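Side-chain contacts in hypothetical UPF0334 kinase-like protein AQ_1292 (Aquifex aeolicus, PDB 1YE8), which hydrolyses nucleoside triphosphates (ATP, GTP, CTP, TTP and UTP) to the diphosphate and phosphate, and has no kinase activity: residues Ile49-Thr52 against Glu53-Lys57; Arg90-Arg93 against Glu94-Asp98; Phe114-Lys117 against Phe118-Val122. One frame throughout, in Å; residues are numbered along the deposited sequence.

Contact 1: Ile49-Thr52 against Glu53-Lys57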
ATOM      1  N   ILE A  49       0.658  -7.176  -8.136  1.00 10.22           N
ATOM      2  CA  ILE A  49       1.382  -5.981  -7.686  1.00 10.23           C
ATOM      3  C   ILE A  49       1.782  -5.189  -8.929  1.00 10.15           C
ATOM      4  O   ILE A  49       2.230  -5.771  -9.922  1.00 10.80           O
ATOM      5  CB  ILE A  49       2.616  -6.348  -6.785  1.00  9.96           C
ATOM      6  CG1 ILE A  49       3.399  -5.079  -6.418  1.00  9.87           C
ATOM      7  CG2 ILE A  49       3.501  -7.416  -7.435  1.00 11.11           C
ATOM      8  CD1 ILE A  49       4.408  -5.259  -5.293  1.00 10.40           C
ATOM      9  N   ILE A  50       1.569  -3.875  -8.897  1.00  9.76           N
ATOM     10  CA  ILE A  50       1.949  -2.988  -9.994  1.00 10.01           C
ATOM     11  C   ILE A  50       2.770  -1.868  -9.372  1.00  9.43           C
ATOM     12  O   ILE A  50       2.298  -1.209  -8.448  1.00  9.51           O
ATOM     13  CB  ILE A  50       0.700  -2.424 -10.699  1.00 10.48           C
ATOM     14  CG1 ILE A  50      -0.170  -3.592 -11.213  1.00 13.22           C
ATOM     15  CG2 ILE A  50       1.127  -1.478 -11.826  1.00 11.70           C
ATOM     16  CD1 ILE A  50      -1.347  -3.210 -12.116  1.00 17.13           C
ATOM     17  N   THR A  51       4.006  -1.673  -9.830  1.00  9.25           N
ATOM     18  CA  THR A  51       4.817  -0.592  -9.289  1.00  9.36           C
ATOM     19  C   THR A  51       4.614   0.726 -10.019  1.00  9.18           C
ATOM     20  O   THR A  51       4.042   0.770 -11.106  1.00 10.23           O
ATOM     21  CB  THR A  51       6.306  -0.925  -9.258  1.00  8.58           C
ATOM     22  OG1 THR A  51       6.823  -0.846 -10.601  1.00  9.56           O
ATOM     23  CG2 THR A  51       6.560  -2.367  -8.746  1.00  9.96           C
ATOM     24  N   THR A  52       5.125   1.799  -9.432  1.00  9.47           N
ATOM     25  CA  THR A  52       5.119   3.094 -10.092  1.00 10.01           C
ATOM     26  C   THR A  52       6.024   3.134 -11.327  1.00 10.65           C
ATOM     27  O   THR A  52       5.999   4.140 -12.044  1.00 12.34           O
ATOM     28  CB  THR A  52       5.548   4.187  -9.118  1.00  9.57           C
ATOM     29  OG1 THR A  52       6.702   3.751  -8.386  1.00 10.06           O
ATOM     30  CG2 THR A  52       4.445   4.455  -8.073  1.00 10.67           C
ATOM     31  N   GLU A  53       6.788   2.068 -11.593  1.00 10.71           N
ATOM     32  CA  GLU A  53       7.559   1.949 -12.844  1.00 12.31           C
ATOM     33  C   GLU A  53       6.893   1.038 -13.852  1.00 12.84           C
ATOM     34  O   GLU A  53       7.464   0.752 -14.912  1.00 14.49           O
ATOM     35  CB  GLU A  53       9.000   1.485 -12.580  1.00 12.50           C
ATOM     36  CG  GLU A  53       9.834   2.473 -11.795  1.00 13.75           C
ATOM     37  CD  GLU A  53       9.925   3.865 -12.415  1.00 13.68           C
ATOM     38  OE1 GLU A  53       9.726   4.035 -13.657  1.00 16.21           O
ATOM     39  OE2 GLU A  53      10.207   4.807 -11.650  1.00 14.59           O
ATOM     40  N   GLY A  54       5.679   0.591 -13.550  1.00 12.04           N
ATOM     41  CA  GLY A  54       4.927  -0.221 -14.488  1.00 12.92           C
ATOM     42  C   GLY A  54       5.291  -1.692 -14.486  1.00 12.77           C
ATOM     43  O   GLY A  54       4.830  -2.452 -15.344  1.00 15.01           O
ATOM     44  N   LYS A  55       6.089  -2.133 -13.520  1.00 12.53           N
ATOM     45  CA  LYS A  55       6.374  -3.554 -13.392  1.00 12.62           C
ATOM     46  C   LYS A  55       5.177  -4.230 -12.733  1.00 11.87           C
ATOM     47  O   LYS A  55       4.586  -3.675 -11.803  1.00 12.07           O
ATOM     48  CB  LYS A  55       7.660  -3.808 -12.594  1.00 13.63           C
ATOM     49  CG  LYS A  55       8.907  -3.105 -13.135  1.00 16.46           C
ATOM     50  CD  LYS A  55       9.337  -3.589 -14.499  1.00 20.95           C
ATOM     51  CE  LYS A  55      10.565  -2.793 -14.949  1.00 24.39           C
ATOM     52  NZ  LYS A  55      11.814  -3.314 -14.344  1.00 28.20           N
ATOM     53  N   LYS A  56       4.806  -5.402 -13.236  1.00 11.78           N
ATOM     54  CA  LYS A  56       3.605  -6.118 -12.794  1.00 12.41           C
ATOM     55  C   LYS A  56       3.864  -7.604 -12.573  1.00 12.77           C
ATOM     56  O   LYS A  56       4.621  -8.230 -13.327  1.00 14.05           O
ATOM     57  CB  LYS A  56       2.469  -5.965 -13.815  1.00 13.03           C
ATOM     58  CG  LYS A  56       2.246  -4.556 -14.314  1.00 15.42           C
ATOM     59  CD  LYS A  56       1.214  -4.510 -15.415  1.00 18.99           C
ATOM     60  CE  LYS A  56       1.187  -3.134 -16.016  1.00 22.78           C
ATOM     61  NZ  LYS A  56       0.784  -2.103 -15.032  1.00 25.79           N
ATOM     62  N   LYS A  57       3.238  -8.176 -11.548  1.00 12.48           N
ATOM     63  CA  LYS A  57       3.325  -9.615 -11.314  1.00 12.33           C
ATOM     64  C   LYS A  57       2.167 -10.103 -10.470  1.00 11.92           C
ATOM     65  O   LYS A  57       1.858  -9.495  -9.431  1.00 11.73           O
ATOM     66  CB  LYS A  57       4.636  -9.994 -10.622  1.00 12.69           C
ATOM     67  CG  LYS A  57       4.868 -11.508 -10.582  1.00 15.16           C
ATOM     68  CD  LYS A  57       6.297 -11.869 -10.209  1.00 17.55           C
ATOM     69  CE  LYS A  57       7.285 -11.429 -11.252  1.00 20.98           C
ATOM     70  NZ  LYS A  57       7.110 -12.164 -12.528  1.00 23.05           N
TER
HETATM   71  O   HOH W   1       8.713   5.147  -9.387  1.00 15.94           O
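With chi1 of Thr51 at 75°, its OG1 is tucked between its own backbone N and carbonyl carbon and faces into the turn toward Glu53 and Lys55. Thr51 OG1 accepts from two amides, Glu53 N at 3.1 Å and Lys55 N at 3.3 Å, so one hydroxyl ties down an amide within the turn and one just after it. Thr51 O accepts from Gly54 N at 2.9 Å, which closes the type I turn. Thr51 N in turn reaches Lys55 O at 2.9 Å. Back along the strands, Ile50 and Lys56 form a non-hydrogen-bonded pair. The lysine chain runs extended and then bends at its last torsion (chi4 -63°), which brings Lys56 NZ up against the CG2 methyl of Ile50, at 3.3 Å. Next to them, Ile49 and Lys57 exchange two backbone hydrogen bonds. At the tip, a water spans Thr52 OG1 and Glu53 OE2; that hydroxyl also bonds Gly30 N, and the carboxylate also pairs with Arg90. Gly54 has a positive phi of 82°, a backbone shape that suits glycine. Together these are the marks of a type I turn followed by a G1 beta bulge, with an ST turn added by Thr51, at the end of the hairpin of strands 46-51 and 56-61 in the antiparallel sheet.

Contact 2: Arg90-Arg93 against Glu94-Asp98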
ATOM      1  N   ARG A  90      14.103   1.571  -2.763  1.00  9.65           N
ATOM      2  CA  ARG A  90      14.364   2.780  -3.545  1.00 10.22           C
ATOM      3  C   ARG A  90      13.525   3.958  -3.042  1.00  9.83           C
ATOM      4  O   ARG A  90      14.048   5.055  -2.820  1.00  9.98           O
ATOM      5  CB  ARG A  90      14.077   2.537  -5.027  1.00 10.56           C
ATOM      6  CG  ARG A  90      14.155   3.779  -5.866  1.00 11.34           C
ATOM      7  CD  ARG A  90      13.804   3.587  -7.328  1.00 13.86           C
ATOM      8  NE  ARG A  90      13.450   4.891  -7.850  1.00 14.50           N
ATOM      9  CZ  ARG A  90      12.717   5.117  -8.910  1.00 13.25           C
ATOM     10  NH1 ARG A  90      12.269   4.105  -9.663  1.00 13.46           N
ATOM     11  NH2 ARG A  90      12.447   6.380  -9.223  1.00 15.71           N
ATOM     12  N   ALA A  91      12.224   3.722  -2.857  1.00  9.69           N
ATOM     13  CA  ALA A  91      11.327   4.785  -2.392  1.00  9.46           C
ATOM     14  C   ALA A  91      11.811   5.384  -1.072  1.00  9.49           C
ATOM     15  O   ALA A  91      11.841   6.593  -0.922  1.00 10.36           O
ATOM     16  CB  ALA A  91       9.909   4.269  -2.248  1.00  9.72           C
ATOM     17  N   TYR A  92      12.240   4.526  -0.145  1.00  9.45           N
ATOM     18  CA  TYR A  92      12.710   4.963   1.170  1.00 10.10           C
ATOM     19  C   TYR A  92      14.017   5.756   1.041  1.00 10.84           C
ATOM     20  O   TYR A  92      14.140   6.841   1.638  1.00 10.90           O
ATOM     21  CB  TYR A  92      12.837   3.736   2.084  1.00 10.52           C
ATOM     22  CG  TYR A  92      13.112   4.045   3.540  1.00 10.93           C
ATOM     23  CD1 TYR A  92      12.503   5.130   4.179  1.00 11.27           C
ATOM     24  CD2 TYR A  92      13.962   3.232   4.289  1.00 11.71           C
ATOM     25  CE1 TYR A  92      12.740   5.407   5.517  1.00 13.24           C
ATOM     26  CE2 TYR A  92      14.196   3.500   5.629  1.00 14.47           C
ATOM     27  CZ  TYR A  92      13.590   4.589   6.224  1.00 14.74           C
ATOM     28  OH  TYR A  92      13.831   4.851   7.551  1.00 16.87           O
ATOM     29  N   ARG A  93      14.974   5.262   0.247  1.00 10.86           N
ATOM     30  CA  ARG A  93      16.207   6.043   0.053  1.00 11.30           C
ATOM     31  C   ARG A  93      15.894   7.416  -0.523  1.00 11.56           C
ATOM     32  O   ARG A  93      16.432   8.431  -0.072  1.00 12.55           O
ATOM     33  CB  ARG A  93      17.197   5.357  -0.886  1.00 11.31           C
ATOM     34  CG  ARG A  93      17.961   4.206  -0.291  1.00 11.71           C
ATOM     35  CD  ARG A  93      19.048   3.679  -1.222  1.00 12.44           C
ATOM     36  NE  ARG A  93      18.474   3.208  -2.482  1.00 12.43           N
ATOM     37  CZ  ARG A  93      18.085   1.957  -2.717  1.00 12.36           C
ATOM     38  NH1 ARG A  93      18.206   1.021  -1.779  1.00 13.68           N
ATOM     39  NH2 ARG A  93      17.560   1.650  -3.895  1.00 12.37           N
ATOM     40  N   GLU A  94      15.056   7.453  -1.551  1.00 11.60           N
ATOM     41  CA  GLU A  94      14.791   8.722  -2.227  1.00 12.24           C
ATOM     42  C   GLU A  94      13.998   9.671  -1.338  1.00 12.38           C
ATOM     43  O   GLU A  94      14.278  10.868  -1.312  1.00 13.81           O
ATOM     44  CB  GLU A  94      14.068   8.505  -3.544  1.00 12.83           C
ATOM     45  CG  GLU A  94      14.909   7.877  -4.635  1.00 15.06           C
ATOM     46  CD  GLU A  94      14.316   8.139  -5.994  1.00 17.50           C
ATOM     47  OE1 GLU A  94      13.930   9.301  -6.258  1.00 21.32           O
ATOM     48  OE2 GLU A  94      14.189   7.196  -6.778  1.00 18.25           O
ATOM     49  N   ALA A  95      13.014   9.139  -0.609  1.00 12.41           N
ATOM     50  CA  ALA A  95      12.134   9.960   0.221  1.00 13.07           C
ATOM     51  C   ALA A  95      12.846  10.558   1.434  1.00 13.65           C
ATOM     52  O   ALA A  95      12.445  11.607   1.922  1.00 14.26           O
ATOM     53  CB  ALA A  95      10.900   9.157   0.659  1.00 13.39           C
ATOM     54  N   LYS A  96      13.893   9.896   1.928  1.00 14.28           N
ATOM     55  CA  LYS A  96      14.663  10.443   3.046  1.00 15.85           C
ATOM     56  C   LYS A  96      15.439  11.672   2.608  1.00 16.96           C
ATOM     57  O   LYS A  96      15.625  12.594   3.400  1.00 18.24           O
ATOM     58  CB  LYS A  96      15.617   9.398   3.620  1.00 15.76           C
ATOM     59  CG  LYS A  96      14.910   8.387   4.514  1.00 15.54           C
ATOM     60  CD  LYS A  96      15.872   7.455   5.231  1.00 15.83           C
ATOM     61  CE  LYS A  96      16.313   6.355   4.324  1.00 16.23           C
ATOM     62  NZ  LYS A  96      17.310   5.456   4.963  1.00 17.48           N
ATOM     63  N   LYS A  97      15.872  11.704   1.351  1.00 17.46           N
ATOM     64  CA  LYS A  97      16.673  12.829   0.851  1.00 18.65           C
ATOM     65  C   LYS A  97      15.831  13.954   0.255  1.00 18.84           C
ATOM     66  O   LYS A  97      16.227  15.117   0.289  1.00 20.12           O
ATOM     67  CB  LYS A  97      17.719  12.338  -0.152  1.00 19.19           C
ATOM     68  CG  LYS A  97      18.817  11.502   0.500  1.00 21.63           C
ATOM     69  CD  LYS A  97      19.972  11.224  -0.465  1.00 25.02           C
ATOM     70  CE  LYS A  97      21.338  11.347   0.219  1.00 27.33           C
ATOM     71  NZ  LYS A  97      21.413  10.658   1.539  1.00 29.74           N
ATOM     72  N   ASP A  98      14.669  13.609  -0.285  1.00 18.83           N
ATOM     73  CA  ASP A  98      13.810  14.565  -0.971  1.00 18.40           C
ATOM     74  C   ASP A  98      12.420  14.475  -0.361  1.00 18.22           C
ATOM     75  O   ASP A  98      11.669  13.524  -0.626  1.00 17.26           O
ATOM     76  CB  ASP A  98      13.787  14.244  -2.469  1.00 19.31           C
ATOM     77  CG  ASP A  98      12.897  15.175  -3.267  1.00 19.98           C
ATOM     78  OD1 ASP A  98      12.266  16.062  -2.661  1.00 21.15           O
ATOM     79  OD2 ASP A  98      12.783  15.078  -4.509  1.00 21.99           O
TER
HETATM   80  O   HOH W   2      12.788   9.316  -8.725  1.00 36.21           O
HETATM   81  O   HOH W   3      16.772   4.861   7.721  1.00 21.61           O
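Arg90 with Glu94 and Tyr92 with Lys96 are two i to i+4 pairs on the last turns of helix 77-97, one a salt bridge and the other a cation-pi contact. Arg90 is extended, and Arg90 NE gives a nearly straight bond to Glu94 OE2 (2.6 Å, 168° at the hydrogen), with the oxygen in the guanidinium plane. Arg90 NH2 adds a weak bond to Glu94 OE2 at 3.1 Å. The two flat groups lie only 15° apart, close to coplanar, and a water completes a ring at their edge, giving a proton to Glu94 OE1 at 2.7 Å and accepting from Arg90 NH2 at 3.0 Å. The remaining nitrogen, NH1, pairs with Glu53, so the guanidinium is held on several sides and its rotation is probably fixed. Between the two pairs, Ala91 and Ala95 turn the buried side of the helix onto Ile103 of strand 102-105, in the parallel sheet of the RecA-like P-loop fold. In the other pair, Lys96 bends at chi3 (-80°), which lays its chain across the Tyr92 ring. Lys96 CE sits 3.6 Å from the centroid of the Tyr92 ring, almost on the normal, while Lys96 NZ is 4.1 Å from it and is displaced toward CE2, still over the face. A second water accepts from Lys96 NZ at 2.9 Å and donates to Tyr92 OH. Asp128, just past helix 116-126, also hydrogen-bonds the phenol oxygen.

Contact 3: Phe114-Lys117 against Phe118-Val122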
ATOM      1  N   PHE A 114       2.564 -11.803   4.743  1.00 11.48           N
ATOM      2  CA  PHE A 114       3.286 -13.072   4.817  1.00 12.01           C
ATOM      3  C   PHE A 114       4.783 -12.883   4.581  1.00 12.27           C
ATOM      4  O   PHE A 114       5.574 -13.748   4.950  1.00 14.27           O
ATOM      5  CB  PHE A 114       2.743 -14.069   3.798  1.00 12.18           C
ATOM      6  CG  PHE A 114       1.453 -14.716   4.189  1.00 13.28           C
ATOM      7  CD1 PHE A 114       1.381 -15.570   5.289  1.00 14.98           C
ATOM      8  CD2 PHE A 114       0.315 -14.516   3.429  1.00 14.26           C
ATOM      9  CE1 PHE A 114       0.165 -16.194   5.624  1.00 15.69           C
ATOM     10  CE2 PHE A 114      -0.892 -15.136   3.765  1.00 14.93           C
ATOM     11  CZ  PHE A 114      -0.961 -15.964   4.860  1.00 15.75           C
ATOM     12  N   SER A 115       5.184 -11.755   4.002  1.00 11.99           N
ATOM     13  CA  SER A 115       6.605 -11.488   3.751  1.00 11.79           C
ATOM     14  C   SER A 115       7.260 -10.799   4.939  1.00 12.31           C
ATOM     15  O   SER A 115       6.892  -9.668   5.283  1.00 12.01           O
ATOM     16  CB  SER A 115       6.750 -10.622   2.494  1.00 11.82           C
ATOM     17  OG  SER A 115       8.009  -9.977   2.454  1.00 11.24           O
ATOM     18  N   LYS A 116       8.234 -11.468   5.553  1.00 12.86           N
ATOM     19  CA  LYS A 116       8.987 -10.902   6.666  1.00 13.19           C
ATOM     20  C   LYS A 116       9.742  -9.666   6.202  1.00 12.33           C
ATOM     21  O   LYS A 116       9.777  -8.646   6.886  1.00 12.48           O
ATOM     22  CB  LYS A 116       9.954 -11.940   7.261  1.00 14.53           C
ATOM     23  CG  LYS A 116      10.895 -11.356   8.315  1.00 17.25           C
ATOM     24  CD  LYS A 116      11.455 -12.423   9.264  1.00 20.18           C
ATOM     25  CE  LYS A 116      12.666 -11.912  10.041  1.00 22.96           C
ATOM     26  NZ  LYS A 116      12.411 -10.607  10.739  1.00 24.61           N
ATOM     27  N   LYS A 117      10.350  -9.748   5.024  1.00 12.07           N
ATOM     28  CA  LYS A 117      11.069  -8.608   4.496  1.00 12.03           C
ATOM     29  C   LYS A 117      10.140  -7.392   4.377  1.00 11.03           C
ATOM     30  O   LYS A 117      10.526  -6.272   4.715  1.00 11.29           O
ATOM     31  CB  LYS A 117      11.677  -8.925   3.125  1.00 12.62           C
ATOM     32  CG  LYS A 117      12.847  -9.898   3.162  1.00 15.96           C
ATOM     33  CD  LYS A 117      13.328 -10.163   1.752  1.00 20.90           C
ATOM     34  CE  LYS A 117      14.342 -11.288   1.676  1.00 24.32           C
ATOM     35  NZ  LYS A 117      14.817 -11.458   0.271  1.00 26.61           N
ATOM     36  N   PHE A 118       8.912  -7.621   3.909  1.00 10.43           N
ATOM     37  CA  PHE A 118       7.937  -6.546   3.792  1.00  9.96           C
ATOM     38  C   PHE A 118       7.548  -6.005   5.172  1.00  9.98           C
ATOM     39  O   PHE A 118       7.500  -4.791   5.363  1.00  9.66           O
ATOM     40  CB  PHE A 118       6.708  -7.046   3.041  1.00  9.48           C
ATOM     41  CG  PHE A 118       5.622  -6.008   2.849  1.00  9.21           C
ATOM     42  CD1 PHE A 118       5.798  -4.907   2.000  1.00  9.52           C
ATOM     43  CD2 PHE A 118       4.406  -6.163   3.505  1.00  8.98           C
ATOM     44  CE1 PHE A 118       4.766  -3.963   1.800  1.00  8.96           C
ATOM     45  CE2 PHE A 118       3.375  -5.225   3.318  1.00  9.82           C
ATOM     46  CZ  PHE A 118       3.556  -4.127   2.472  1.00  9.56           C
ATOM     47  N   ARG A 119       7.252  -6.890   6.115  1.00 10.84           N
ATOM     48  CA  ARG A 119       6.914  -6.425   7.469  1.00 10.99           C
ATOM     49  C   ARG A 119       8.001  -5.521   8.057  1.00 11.28           C
ATOM     50  O   ARG A 119       7.713  -4.441   8.595  1.00 11.74           O
ATOM     51  CB  ARG A 119       6.682  -7.599   8.419  1.00 11.73           C
ATOM     52  CG  ARG A 119       5.500  -8.479   8.076  1.00 12.79           C
ATOM     53  CD  ARG A 119       5.098  -9.445   9.177  1.00 14.40           C
ATOM     54  NE  ARG A 119       6.159 -10.351   9.615  1.00 15.73           N
ATOM     55  CZ  ARG A 119       6.420 -11.540   9.093  1.00 15.80           C
ATOM     56  NH1 ARG A 119       5.731 -11.984   8.055  1.00 15.73           N
ATOM     57  NH2 ARG A 119       7.383 -12.303   9.609  1.00 18.18           N
ATOM     58  N   ASP A 120       9.253  -5.951   7.945  1.00 11.62           N
ATOM     59  CA  ASP A 120      10.358  -5.216   8.551  1.00 12.53           C
ATOM     60  C   ASP A 120      10.545  -3.862   7.867  1.00 11.98           C
ATOM     61  O   ASP A 120      10.772  -2.847   8.523  1.00 13.08           O
ATOM     62  CB  ASP A 120      11.653  -6.033   8.506  1.00 14.06           C
ATOM     63  CG  ASP A 120      11.588  -7.302   9.352  1.00 15.98           C
ATOM     64  OD1 ASP A 120      10.723  -7.405  10.253  1.00 17.59           O
ATOM     65  OD2 ASP A 120      12.353  -8.263   9.154  1.00 19.32           O
ATOM     66  N   LEU A 121      10.480  -3.848   6.540  1.00 11.63           N
ATOM     67  CA  LEU A 121      10.652  -2.610   5.805  1.00 11.62           C
ATOM     68  C   LEU A 121       9.472  -1.638   6.039  1.00 11.43           C
ATOM     69  O   LEU A 121       9.678  -0.431   6.212  1.00 11.91           O
ATOM     70  CB  LEU A 121      10.855  -2.917   4.317  1.00 12.74           C
ATOM     71  CG  LEU A 121      11.151  -1.745   3.393  1.00 13.29           C
ATOM     72  CD1 LEU A 121      12.306  -0.895   3.858  1.00 14.60           C
ATOM     73  CD2 LEU A 121      11.453  -2.311   2.020  1.00 13.92           C
ATOM     74  N   VAL A 122       8.249  -2.165   6.076  1.00 11.25           N
ATOM     75  CA  VAL A 122       7.092  -1.342   6.436  1.00 12.17           C
ATOM     76  C   VAL A 122       7.248  -0.705   7.820  1.00 12.26           C
ATOM     77  O   VAL A 122       6.987   0.485   7.970  1.00 12.71           O
ATOM     78  CB  VAL A 122       5.775  -2.138   6.330  1.00 12.17           C
ATOM     79  CG1 VAL A 122       4.607  -1.460   7.082  1.00 13.50           C
ATOM     80  CG2 VAL A 122       5.436  -2.352   4.867  1.00 12.68           C
TER
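Ser115, the N-cap of helix 116-126, and Phe118 make the tight, buried half of this contact. The serine hydroxyl points away from its own amide (chi1 161°), which sets it facing the first turn, where Ser115 OG accepts from Phe118 N at 2.9 Å, with 158° at the hydrogen. The same hydroxyl is hydrogen-bonded to Glu81, so this polar atom has a partner on the helix and another beyond it. Phe118 CB packs 3.6 Å from Ser115 CB. The Phe118 ring points on into the interior, with Val122 CG2 over one face near the rim and Phe80 meeting it edge to face.

Arg119 forms an intermediate layer, still well packed. It bends at chi3 (-57°) and folds its guanidinium back over the backbone of Lys116, with Lys116 CA 3.5 Å above the Arg119 guanidinium plane and close to its centre. Lys116 CB lies over that same flat group, 3.5 Å from Arg119 NH2. The bond of Arg119 NH1 to Leu113 O helps hold this group in place. The looser, solvent side lies further out, where Lys116 NZ bridges to Asp120 OD2 at 2.8 Å on the syn side of the carboxylate, an i to i+4 salt bridge between two exposed residues.

The helix is the crossover of a beta-alpha-beta unit between the parallel strands 102-105 and 132-136. Leu121 leans on Leu88 of helix 77-97, while Arg119 and Val122 pack on Leu145 of helix 144-150.

Contact 1 belongs to the antiparallel sheet, whereas contacts 2 and 3 lie on two helices that flank the parallel one. Each has a buried side (Ile49, Ile50 and Thr51; Ala91, Tyr92 and Ala95; Ser115, Phe118 and Leu121) set against exposed lysines, with Glu53 in contact 1 and Asp120 in contact 3. Backbone bonds and one threonine hydroxyl shape the hairpin turn; contact 2, ending its helix, works through charge, water and an aromatic face; contact 3, beginning its helix, joins a buried cap to surface charge. Helix 77-97 carries contact 2 and also touches the other two, at Ile49 and at Ser115 and Lys117. Contacts 1 and 2 meet directly in the salt bridge of Glu53 OE2 with Arg90 NH1 (2.9 Å).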